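Local coordinates for THUMP domain-containing protein (Pyrococcus horikoshii, PDB 1VBK), which is of unproven function but, as a ThiI-like protein with a THUMP domain, probably binds RNA and ATP and may act on tRNA, at residues L190-R201 with Y287-I298; K108-I116 with I127-L136. All coordinates share one frame; numbering follows the deposited sequence.

Contact 1. Residues L190-R201 with Y287-I298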
loop_
_atom_site.group_PDB
_atom_site.type_symbol
_atom_site.label_atom_id
_atom_site.label_comp_id
_atom_site.label_asym_id
_atom_site.label_seq_id
_atom_site.Cartn_x
_atom_site.Cartn_y
_atom_site.Cartn_z
ATOM N N LEU A 190 13.446 22.048 1.371
ATOM C CA LEU A 190 13.598 21.169 0.214
ATOM C C LEU A 190 12.762 19.897 0.337
ATOM O O LEU A 190 12.125 19.472 -0.628
ATOM C CB LEU A 190 15.067 20.787 0.030
ATOM C CG LEU A 190 16.009 21.889 -0.453
ATOM C CD1 LEU A 190 17.441 21.382 -0.453
ATOM C CD2 LEU A 190 15.597 22.330 -1.846
ATOM N N SER A 191 12.780 19.284 1.515
ATOM C CA SER A 191 12.006 18.067 1.729
ATOM C C SER A 191 10.515 18.408 1.723
ATOM O O SER A 191 9.680 17.575 1.364
ATOM C CB SER A 191 12.409 17.390 3.050
ATOM O OG SER A 191 12.333 18.281 4.149
ATOM N N ALA A 192 10.185 19.640 2.103
ATOM C CA ALA A 192 8.792 20.080 2.120
ATOM C C ALA A 192 8.287 20.197 0.690
ATOM O O ALA A 192 7.149 19.828 0.395
ATOM C CB ALA A 192 8.665 21.419 2.837
ATOM N N LEU A 193 9.144 20.710 -0.193
ATOM C CA LEU A 193 8.811 20.869 -1.607
ATOM C C LEU A 193 8.690 19.493 -2.252
ATOM O O LEU A 193 7.856 19.276 -3.133
ATOM C CB LEU A 193 9.894 21.682 -2.326
ATOM C CG LEU A 193 9.706 21.873 -3.834
ATOM C CD1 LEU A 193 8.379 22.578 -4.116
ATOM C CD2 LEU A 193 10.865 22.681 -4.391
ATOM N N ALA A 194 9.530 18.565 -1.802
ATOM C CA ALA A 194 9.508 17.201 -2.313
ATOM C C ALA A 194 8.140 16.594 -2.003
ATOM O O ALA A 194 7.532 15.938 -2.846
ATOM C CB ALA A 194 10.611 16.380 -1.649
ATOM N N ILE A 195 7.664 16.819 -0.783
ATOM C CA ILE A 195 6.364 16.304 -0.360
ATOM C C ILE A 195 5.243 16.956 -1.158
ATOM O O ILE A 195 4.310 16.288 -1.595
ATOM C CB ILE A 195 6.145 16.547 1.146
ATOM C CG1 ILE A 195 7.105 15.650 1.938
ATOM C CG2 ILE A 195 4.688 16.273 1.522
ATOM C CD1 ILE A 195 7.102 15.880 3.433
ATOM N N PHE A 196 5.347 18.265 -1.359
ATOM C CA PHE A 196 4.340 18.991 -2.121
ATOM C C PHE A 196 4.215 18.399 -3.528
ATOM O O PHE A 196 3.109 18.157 -4.012
ATOM C CB PHE A 196 4.712 20.482 -2.186
ATOM C CG PHE A 196 3.761 21.318 -3.002
ATOM C CD1 PHE A 196 3.848 21.343 -4.391
ATOM C CD2 PHE A 196 2.771 22.073 -2.380
ATOM C CE1 PHE A 196 2.961 22.108 -5.152
ATOM C CE2 PHE A 196 1.877 22.842 -3.131
ATOM C CZ PHE A 196 1.975 22.858 -4.522
ATOM N N LEU A 197 5.351 18.150 -4.173
ATOM C CA LEU A 197 5.360 17.595 -5.523
ATOM C C LEU A 197 4.717 16.210 -5.610
ATOM O O LEU A 197 4.060 15.886 -6.599
ATOM C CB LEU A 197 6.793 17.534 -6.054
ATOM C CG LEU A 197 7.482 18.891 -6.256
ATOM C CD1 LEU A 197 8.963 18.687 -6.544
ATOM C CD2 LEU A 197 6.807 19.640 -7.395
ATOM N N MET A 198 4.899 15.395 -4.577
ATOM C CA MET A 198 4.319 14.054 -4.574
ATOM C C MET A 198 2.815 14.081 -4.298
ATOM O O MET A 198 2.063 13.279 -4.855
ATOM C CB MET A 198 5.034 13.173 -3.551
ATOM C CG MET A 198 6.484 12.882 -3.899
ATOM S SD MET A 198 6.651 12.101 -5.515
ATOM C CE MET A 198 5.999 10.468 -5.171
ATOM N N MET A 199 2.369 14.994 -3.440
ATOM C CA MET A 199 0.942 15.098 -3.171
ATOM C C MET A 199 0.246 15.488 -4.481
ATOM O O MET A 199 -0.839 14.993 -4.799
ATOM C CB MET A 199 0.664 16.150 -2.096
ATOM C CG MET A 199 1.085 15.724 -0.698
ATOM S SD MET A 199 0.502 16.857 0.581
ATOM C CE MET A 199 1.831 18.035 0.593
ATOM N N LYS A 200 0.897 16.363 -5.242
ATOM C CA LYS A 200 0.371 16.827 -6.524
ATOM C C LYS A 200 0.203 15.660 -7.495
ATOM O O LYS A 200 -0.625 15.711 -8.404
ATOM C CB LYS A 200 1.312 17.881 -7.123
ATOM C CG LYS A 200 0.875 18.455 -8.476
ATOM C CD LYS A 200 1.857 19.540 -8.939
ATOM C CE LYS A 200 1.519 20.076 -10.323
ATOM N NZ LYS A 200 1.629 19.029 -11.376
ATOM N N ARG A 201 0.993 14.608 -7.302
ATOM C CA ARG A 201 0.909 13.425 -8.153
ATOM C C ARG A 201 -0.112 12.437 -7.578
ATOM O O ARG A 201 -0.107 11.247 -7.903
ATOM C CB ARG A 201 2.291 12.770 -8.281
ATOM C CG ARG A 201 3.323 13.658 -8.975
ATOM C CD ARG A 201 4.726 13.058 -8.907
ATOM N NE ARG A 201 4.840 11.793 -9.630
ATOM C CZ ARG A 201 4.987 11.691 -10.950
ATOM N NH1 ARG A 201 5.039 12.779 -11.704
ATOM N NH2 ARG A 201 5.093 10.496 -11.516
ATOM N N TYR A 287 11.547 7.533 -2.979
ATOM C CA TYR A 287 11.475 8.437 -4.117
ATOM C C TYR A 287 12.144 9.768 -3.825
ATOM O O TYR A 287 12.095 10.266 -2.698
ATOM C CB TYR A 287 10.017 8.657 -4.522
ATOM C CG TYR A 287 9.314 7.371 -4.897
ATOM C CD1 TYR A 287 8.670 6.596 -3.932
ATOM C CD2 TYR A 287 9.326 6.909 -6.212
ATOM C CE1 TYR A 287 8.052 5.391 -4.267
ATOM C CE2 TYR A 287 8.712 5.702 -6.561
ATOM C CZ TYR A 287 8.076 4.950 -5.582
ATOM O OH TYR A 287 7.456 3.767 -5.918
ATOM N N TYR A 288 12.769 10.330 -4.856
ATOM C CA TYR A 288 13.480 11.597 -4.756
ATOM C C TYR A 288 12.963 12.544 -5.838
ATOM O O TYR A 288 13.568 12.679 -6.903
ATOM C CB TYR A 288 14.973 11.358 -4.962
ATOM C CG TYR A 288 15.531 10.213 -4.149
ATOM C CD1 TYR A 288 15.804 10.361 -2.790
ATOM C CD2 TYR A 288 15.794 8.978 -4.743
ATOM C CE1 TYR A 288 16.332 9.309 -2.040
ATOM C CE2 TYR A 288 16.318 7.919 -4.003
ATOM C CZ TYR A 288 16.584 8.096 -2.654
ATOM O OH TYR A 288 17.098 7.055 -1.917
ATOM N N PRO A 289 11.838 13.218 -5.573
ATOM C CA PRO A 289 11.232 14.151 -6.527
ATOM C C PRO A 289 12.174 15.212 -7.094
ATOM O O PRO A 289 12.127 15.516 -8.286
ATOM C CB PRO A 289 10.095 14.778 -5.721
ATOM C CG PRO A 289 9.724 13.702 -4.763
ATOM C CD PRO A 289 11.072 13.192 -4.315
ATOM N N LEU A 290 13.027 15.771 -6.242
ATOM C CA LEU A 290 13.946 16.821 -6.670
ATOM C C LEU A 290 15.049 16.330 -7.600
ATOM O O LEU A 290 15.764 17.132 -8.203
ATOM C CB LEU A 290 14.549 17.515 -5.446
ATOM C CG LEU A 290 13.512 18.084 -4.465
ATOM C CD1 LEU A 290 14.211 18.783 -3.310
ATOM C CD2 LEU A 290 12.593 19.051 -5.192
ATOM N N ILE A 291 15.183 15.014 -7.721
ATOM C CA ILE A 291 16.186 14.428 -8.599
ATOM C C ILE A 291 15.519 13.819 -9.830
ATOM O O ILE A 291 16.017 13.958 -10.949
ATOM C CB ILE A 291 16.996 13.320 -7.878
ATOM C CG1 ILE A 291 17.824 13.928 -6.743
ATOM C CG2 ILE A 291 17.903 12.600 -8.871
ATOM C CD1 ILE A 291 18.615 12.905 -5.938
ATOM N N ALA A 292 14.381 13.160 -9.619
ATOM C CA ALA A 292 13.656 12.499 -10.702
ATOM C C ALA A 292 12.821 13.410 -11.601
ATOM O O ALA A 292 12.673 13.135 -12.792
ATOM C CB ALA A 292 12.772 11.395 -10.132
ATOM N N LEU A 293 12.268 14.481 -11.043
ATOM C CA LEU A 293 11.441 15.389 -11.838
ATOM C C LEU A 293 12.278 16.443 -12.575
ATOM O O LEU A 293 13.310 16.893 -12.074
ATOM C CB LEU A 293 10.390 16.059 -10.944
ATOM C CG LEU A 293 9.475 15.093 -10.170
ATOM C CD1 LEU A 293 8.444 15.878 -9.371
ATOM C CD2 LEU A 293 8.781 14.144 -11.135
ATOM N N PRO A 294 11.840 16.840 -13.784
ATOM C CA PRO A 294 12.525 17.837 -14.618
ATOM C C PRO A 294 12.852 19.145 -13.903
ATOM O O PRO A 294 12.137 19.569 -12.995
ATOM C CB PRO A 294 11.550 18.045 -15.775
ATOM C CG PRO A 294 10.905 16.699 -15.909
ATOM C CD PRO A 294 10.629 16.344 -14.462
ATOM N N GLU A 295 13.934 19.787 -14.332
ATOM C CA GLU A 295 14.376 21.043 -13.738
ATOM C C GLU A 295 13.408 22.196 -14.014
ATOM O O GLU A 295 13.006 22.906 -13.094
ATOM C CB GLU A 295 15.767 21.412 -14.264
ATOM C CG GLU A 295 16.837 20.355 -14.028
ATOM C CD GLU A 295 16.501 19.021 -14.674
ATOM O OE1 GLU A 295 16.159 19.008 -15.879
ATOM O OE2 GLU A 295 16.583 17.985 -13.979
ATOM N N GLU A 296 13.041 22.382 -15.279
ATOM C CA GLU A 296 12.126 23.462 -15.651
ATOM C C GLU A 296 10.772 23.328 -14.961
ATOM O O GLU A 296 10.147 24.327 -14.603
ATOM C CB GLU A 296 11.931 23.500 -17.168
ATOM C CG GLU A 296 13.187 23.872 -17.942
ATOM C CD GLU A 296 13.799 25.176 -17.463
ATOM O OE1 GLU A 296 13.069 26.189 -17.401
ATOM O OE2 GLU A 296 15.011 25.185 -17.153
ATOM N N TYR A 297 10.320 22.093 -14.778
ATOM C CA TYR A 297 9.047 21.846 -14.117
ATOM C C TYR A 297 9.113 22.293 -12.663
ATOM O O TYR A 297 8.245 23.023 -12.183
ATOM C CB TYR A 297 8.694 20.358 -14.167
ATOM C CG TYR A 297 7.555 19.985 -13.244
ATOM C CD1 TYR A 297 6.269 20.492 -13.446
ATOM C CD2 TYR A 297 7.767 19.140 -12.152
ATOM C CE1 TYR A 297 5.221 20.167 -12.581
ATOM C CE2 TYR A 297 6.729 18.810 -11.284
ATOM C CZ TYR A 297 5.461 19.325 -11.503
ATOM O OH TYR A 297 4.439 18.999 -10.646
ATOM N N ILE A 298 10.148 21.847 -11.960
ATOM C CA ILE A 298 10.312 22.205 -10.558
ATOM C C ILE A 298 10.361 23.719 -10.384
ATOM O O ILE A 298 9.795 24.262 -9.432
ATOM C CB ILE A 298 11.595 21.573 -9.969
ATOM C CG1 ILE A 298 11.479 20.043 -10.010
ATOM C CG2 ILE A 298 11.810 22.062 -8.540
ATOM C CD1 ILE A 298 12.688 19.309 -9.458
HETATM O O HOH W 1 4.939 16.895 -9.138
#

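Contact 2. Residues K108-I116 with I127-L136. With MRD ((4R)-2-methylpentane-2,4-diol), chain C.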
loop_
_atom_site.group_PDB
_atom_site.type_symbol
_atom_site.label_atom_id
_atom_site.label_comp_id
_atom_site.label_asym_id
_atom_site.label_seq_id
_atom_site.Cartn_x
_atom_site.Cartn_y
_atom_site.Cartn_z
ATOM N N LYS A 108 -13.137 44.084 -25.138
ATOM C CA LYS A 108 -13.117 43.031 -26.149
ATOM C C LYS A 108 -13.621 41.771 -25.444
ATOM O O LYS A 108 -13.272 41.534 -24.282
ATOM C CB LYS A 108 -11.692 42.803 -26.660
ATOM C CG LYS A 108 -11.164 43.906 -27.578
ATOM C CD LYS A 108 -9.680 43.702 -27.839
ATOM C CE LYS A 108 -9.147 44.651 -28.901
ATOM N NZ LYS A 108 -9.628 44.283 -30.259
ATOM N N PHE A 109 -14.429 40.968 -26.132
ATOM C CA PHE A 109 -14.966 39.754 -25.520
ATOM C C PHE A 109 -15.222 38.617 -26.501
ATOM O O PHE A 109 -15.144 38.789 -27.719
ATOM C CB PHE A 109 -16.294 40.062 -24.810
ATOM C CG PHE A 109 -17.500 40.070 -25.732
ATOM C CD1 PHE A 109 -17.695 41.099 -26.650
ATOM C CD2 PHE A 109 -18.444 39.045 -25.672
ATOM C CE1 PHE A 109 -18.814 41.107 -27.495
ATOM C CE2 PHE A 109 -19.565 39.043 -26.512
ATOM C CZ PHE A 109 -19.752 40.075 -27.424
ATOM N N ARG A 110 -15.527 37.448 -25.942
ATOM C CA ARG A 110 -15.881 36.283 -26.735
ATOM C C ARG A 110 -16.824 35.459 -25.879
ATOM O O ARG A 110 -16.914 35.663 -24.670
ATOM C CB ARG A 110 -14.653 35.441 -27.099
ATOM C CG ARG A 110 -14.032 34.652 -25.953
ATOM C CD ARG A 110 -13.290 33.433 -26.515
ATOM N NE ARG A 110 -14.249 32.459 -27.023
ATOM C CZ ARG A 110 -14.067 31.703 -28.101
ATOM N NH1 ARG A 110 -12.946 31.797 -28.807
ATOM N NH2 ARG A 110 -15.021 30.859 -28.481
ATOM N N VAL A 111 -17.550 34.554 -26.512
ATOM C CA VAL A 111 -18.459 33.678 -25.795
ATOM C C VAL A 111 -17.946 32.274 -26.069
ATOM O O VAL A 111 -17.562 31.950 -27.198
ATOM C CB VAL A 111 -19.924 33.803 -26.296
ATOM C CG1 VAL A 111 -20.829 32.857 -25.502
ATOM C CG2 VAL A 111 -20.418 35.243 -26.127
ATOM N N THR A 112 -17.910 31.456 -25.027
ATOM C CA THR A 112 -17.439 30.086 -25.148
ATOM C C THR A 112 -18.552 29.209 -24.601
ATOM O O THR A 112 -18.895 29.292 -23.423
ATOM C CB THR A 112 -16.134 29.882 -24.338
ATOM O OG1 THR A 112 -15.134 30.795 -24.814
ATOM C CG2 THR A 112 -15.620 28.456 -24.492
ATOM N N ALA A 113 -19.128 28.377 -25.462
ATOM C CA ALA A 113 -20.223 27.518 -25.048
ATOM C C ALA A 113 -19.924 26.054 -25.267
ATOM O O ALA A 113 -19.228 25.682 -26.214
ATOM C CB ALA A 113 -21.498 27.904 -25.794
ATOM N N ARG A 114 -20.458 25.224 -24.376
ATOM C CA ARG A 114 -20.277 23.781 -24.464
ATOM C C ARG A 114 -21.569 23.075 -24.084
ATOM O O ARG A 114 -22.166 23.377 -23.052
ATOM C CB ARG A 114 -19.165 23.314 -23.517
ATOM C CG ARG A 114 -17.751 23.702 -23.938
ATOM C CD ARG A 114 -17.283 22.889 -25.144
ATOM N NE ARG A 114 -15.938 23.270 -25.567
ATOM C CZ ARG A 114 -15.643 24.404 -26.198
ATOM N NH1 ARG A 114 -16.600 25.274 -26.491
ATOM N NH2 ARG A 114 -14.386 24.673 -26.524
ATOM N N ARG A 115 -22.016 22.155 -24.930
ATOM C CA ARG A 115 -23.210 21.384 -24.612
ATOM C C ARG A 115 -22.687 20.100 -23.993
ATOM O O ARG A 115 -22.285 19.182 -24.708
ATOM C CB ARG A 115 -24.024 21.051 -25.865
ATOM C CG ARG A 115 -24.852 22.205 -26.411
ATOM C CD ARG A 115 -25.870 21.702 -27.424
ATOM N NE ARG A 115 -25.232 20.962 -28.507
ATOM C CZ ARG A 115 -25.886 20.319 -29.466
ATOM N NH1 ARG A 115 -27.212 20.316 -29.484
ATOM N NH2 ARG A 115 -25.209 19.681 -30.412
ATOM N N ILE A 116 -22.653 20.045 -22.668
ATOM C CA ILE A 116 -22.169 18.845 -22.044
ATOM C C ILE A 116 -23.103 17.711 -22.394
ATOM O O ILE A 116 -22.690 16.642 -22.824
ATOM C CB ILE A 116 -22.156 19.067 -20.531
ATOM C CG1 ILE A 116 -21.315 20.298 -20.185
ATOM C CG2 ILE A 116 -21.523 17.851 -19.830
ATOM C CD1 ILE A 116 -19.887 20.193 -20.721
ATOM N N ILE A 127 -24.961 28.928 -30.079
ATOM C CA ILE A 127 -25.153 29.593 -28.795
ATOM C C ILE A 127 -24.206 30.788 -28.701
ATOM O O ILE A 127 -24.614 31.890 -28.330
ATOM C CB ILE A 127 -24.870 28.630 -27.623
ATOM C CG1 ILE A 127 -25.916 27.509 -27.602
ATOM C CG2 ILE A 127 -24.881 29.394 -26.306
ATOM C CD1 ILE A 127 -25.570 26.364 -26.650
ATOM N N GLN A 128 -22.940 30.568 -29.046
ATOM C CA GLN A 128 -21.948 31.639 -28.997
ATOM C C GLN A 128 -22.357 32.819 -29.878
ATOM O O GLN A 128 -22.255 33.976 -29.464
ATOM C CB GLN A 128 -20.574 31.105 -29.429
ATOM C CG GLN A 128 -20.056 30.020 -28.495
ATOM C CD GLN A 128 -18.676 29.492 -28.857
ATOM O OE1 GLN A 128 -18.183 28.563 -28.216
ATOM N NE2 GLN A 128 -18.045 30.083 -29.873
ATOM N N ALA A 129 -22.828 32.526 -31.087
ATOM C CA ALA A 129 -23.240 33.580 -32.014
ATOM C C ALA A 129 -24.444 34.369 -31.514
ATOM O O ALA A 129 -24.451 35.599 -31.571
ATOM C CB ALA A 129 -23.546 32.980 -33.389
ATOM N N LYS A 130 -25.461 33.661 -31.029
ATOM C CA LYS A 130 -26.678 34.298 -30.536
ATOM C C LYS A 130 -26.448 35.125 -29.273
ATOM O O LYS A 130 -26.970 36.235 -29.142
ATOM C CB LYS A 130 -27.747 33.240 -30.255
ATOM C CG LYS A 130 -28.275 32.518 -31.486
ATOM C CD LYS A 130 -29.120 33.432 -32.345
ATOM C CE LYS A 130 -29.947 32.639 -33.348
ATOM N NZ LYS A 130 -30.943 33.511 -34.038
ATOM N N VAL A 131 -25.687 34.574 -28.334
ATOM C CA VAL A 131 -25.399 35.283 -27.090
ATOM C C VAL A 131 -24.516 36.493 -27.378
ATOM O O VAL A 131 -24.701 37.559 -26.793
ATOM C CB VAL A 131 -24.686 34.361 -26.069
ATOM C CG1 VAL A 131 -24.211 35.172 -24.863
ATOM C CG2 VAL A 131 -25.644 33.272 -25.609
ATOM N N GLY A 132 -23.555 36.322 -28.281
ATOM C CA GLY A 132 -22.676 37.422 -28.629
ATOM C C GLY A 132 -23.454 38.551 -29.284
ATOM O O GLY A 132 -23.161 39.720 -29.056
ATOM N N GLU A 133 -24.441 38.198 -30.105
ATOM C CA GLU A 133 -25.270 39.190 -30.785
ATOM C C GLU A 133 -26.116 39.951 -29.769
ATOM O O GLU A 133 -26.359 41.148 -29.918
ATOM C CB GLU A 133 -26.190 38.512 -31.807
ATOM C CG GLU A 133 -27.285 39.432 -32.337
ATOM C CD GLU A 133 -28.223 38.742 -33.308
ATOM O OE1 GLU A 133 -28.778 37.678 -32.953
ATOM O OE2 GLU A 133 -28.410 39.273 -34.423
ATOM N N TYR A 134 -26.567 39.243 -28.738
ATOM C CA TYR A 134 -27.382 39.844 -27.690
ATOM C C TYR A 134 -26.553 40.877 -26.927
ATOM O O TYR A 134 -27.012 41.991 -26.674
ATOM C CB TYR A 134 -27.876 38.763 -26.723
ATOM C CG TYR A 134 -28.894 39.251 -25.723
ATOM C CD1 TYR A 134 -30.174 39.636 -26.133
ATOM C CD2 TYR A 134 -28.588 39.323 -24.364
ATOM C CE1 TYR A 134 -31.128 40.081 -25.207
ATOM C CE2 TYR A 134 -29.531 39.767 -23.435
ATOM C CZ TYR A 134 -30.797 40.140 -23.861
ATOM O OH TYR A 134 -31.736 40.556 -22.940
ATOM N N ILE A 135 -25.331 40.502 -26.562
ATOM C CA ILE A 135 -24.451 41.411 -25.836
ATOM C C ILE A 135 -24.071 42.618 -26.715
ATOM O O ILE A 135 -24.092 43.764 -26.256
ATOM C CB ILE A 135 -23.186 40.653 -25.337
ATOM C CG1 ILE A 135 -23.611 39.580 -24.328
ATOM C CG2 ILE A 135 -22.197 41.624 -24.678
ATOM C CD1 ILE A 135 -22.475 38.762 -23.766
ATOM N N LEU A 136 -23.747 42.365 -27.980
ATOM C CA LEU A 136 -23.382 43.441 -28.902
ATOM C C LEU A 136 -24.500 44.462 -29.119
ATOM O O LEU A 136 -24.233 45.630 -29.410
ATOM C CB LEU A 136 -22.967 42.864 -30.261
ATOM C CG LEU A 136 -21.550 42.299 -30.373
ATOM C CD1 LEU A 136 -21.393 41.584 -31.708
ATOM C CD2 LEU A 136 -20.539 43.431 -30.250
HETATM C C1 MRD C . -19.432 32.817 -33.001
HETATM C C2 MRD C . -18.469 33.604 -32.109
HETATM O O2 MRD C . -17.766 32.697 -31.257
HETATM C CM MRD C . -17.477 34.365 -32.991
HETATM C C3 MRD C . -19.277 34.570 -31.236
HETATM C C4 MRD C . -18.382 35.346 -30.266
HETATM O O4 MRD C . -17.723 34.443 -29.374
HETATM C C5 MRD C . -19.205 36.375 -29.487
HETATM O O HOH W 2 -16.285 26.948 -28.595
#

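Contact 1. Residues L190-R201 with Y287-I298
Leu290 projects into the side of helix 189-200 as a knob in a hole formed by Leu190, Leu193, Ala194 and Leu197. Its two methyls divide the work: CD1 lies 3.5 Å from Leu190 O and also meets that residue's CB, while CD2 reaches Leu197 CD1 at 3.9 Å and Leu193 CD2. Leu197 is the matching centre on the other side. Its CG stands beside the backbone N (chi1 -65°), which aims CD1 at Leu290 and at Leu293 CD1, 4.0 Å away, and CD2 at Tyr297 CE2. The preceding residue, Pro289, faces Ala194 and Met198; its CG comes within 3.5 Å of Met198 CG, tighter than usual carbon contact, and the two side chains cross at about a right angle. The bend of the methionine at chi2 lays SD beside the same proline CG.

Polar contact is confined to the end with Lys200 and Tyr297. Stretched out as far as CE, with CG anti to the backbone N (chi1 -180°), Lys200 turns only at its last torsion, and NZ, lying at the ring's edge near its plane, donates to Tyr297 OH (2.9 Å). A water in the ring plane joins the same hydroxyl, at 2.6 Å, to Leu197 O, to which it donates at 2.9 Å. Val301 also touches Leu197, and Ile260 backs Ala194, Met198 and Pro289. Helix 189-200, following strand 181-185, thus packs against the elements after edge strand 286-287 on a five-stranded parallel sheet of order 3-2-1-4-5, consistent with the HUP-type nucleotide-binding fold of the ThiI family.

Contact 2. Residues K108-I116 with I127-L136
The Phe109 ring carries Ile135 CG2 over one face, 4.0 Å from CZ, while Leu136 CD2 and Gly132 O lie at its edge, in the ring plane. Its first torsion (chi1 83°) sets CG between the backbone N and the carbonyl carbon and brings CZ down to the helix. Phe95 of helix 84-102 adds an edge-to-face partner. The guanidinium of Arg110 stands nearly perpendicular to the Gln128 amide, planes 86° apart; its NH2 comes nearest to NE2, two donors that do not bond. The Arg114 guanidinium is nearly coplanar with that amide.

Strand 108-115 and helix 124-138 open a beta-alpha-beta unit that continues into strand 142-143 within the THUMP domain. The axes of strand 108-115 and helix segment 127-136 run roughly antiparallel, 7.6 Å apart at closest approach. Between them, Val111 CG2 meets Val131 CG1 at 4.0 Å, and Ala113 CB packs on Ile127 CG2 at 3.7 Å. Ile154 of strand 150-157 touches both valines.

Gln128, extended beyond CG, lays its amide along the strand backbone. OE1 accepts a nearly straight bond from Ala113 N (2.9 Å, 171°), and a water donates to OE1 while accepting from Arg114 NH1. The other end, NE2, donates through a markedly bent bond to O2 of a methylpentanediol molecule at 3.0 Å, and O4 of this diol, probably from the crystallisation liquor, accepts from Val111 N at 2.9 Å. Arg110 NH2 bonds to Val111 O.

In the fold
The two contacts lie on opposite sides of the chain's centre, their own centres about 41 Å apart and their nearest atoms about 23 Å apart, and they share no helix or strand. Both are partly buried; contact 1 packs helical segments together beside a parallel sheet, contact 2 lays a helix on a strand of the mixed sheet. Contact 1, whose segments are 86 residues apart at their closest ends, relies chiefly on leucines and proline, with one lysine-tyrosine bond at one end. In contact 2, whose segments are 11 residues apart, apolar packing accompanies a side-chain amide that bonds to the strand backbone. Contact 1 lies in the probable nucleotide-binding, ThiI-like part, contact 2 in the THUMP part.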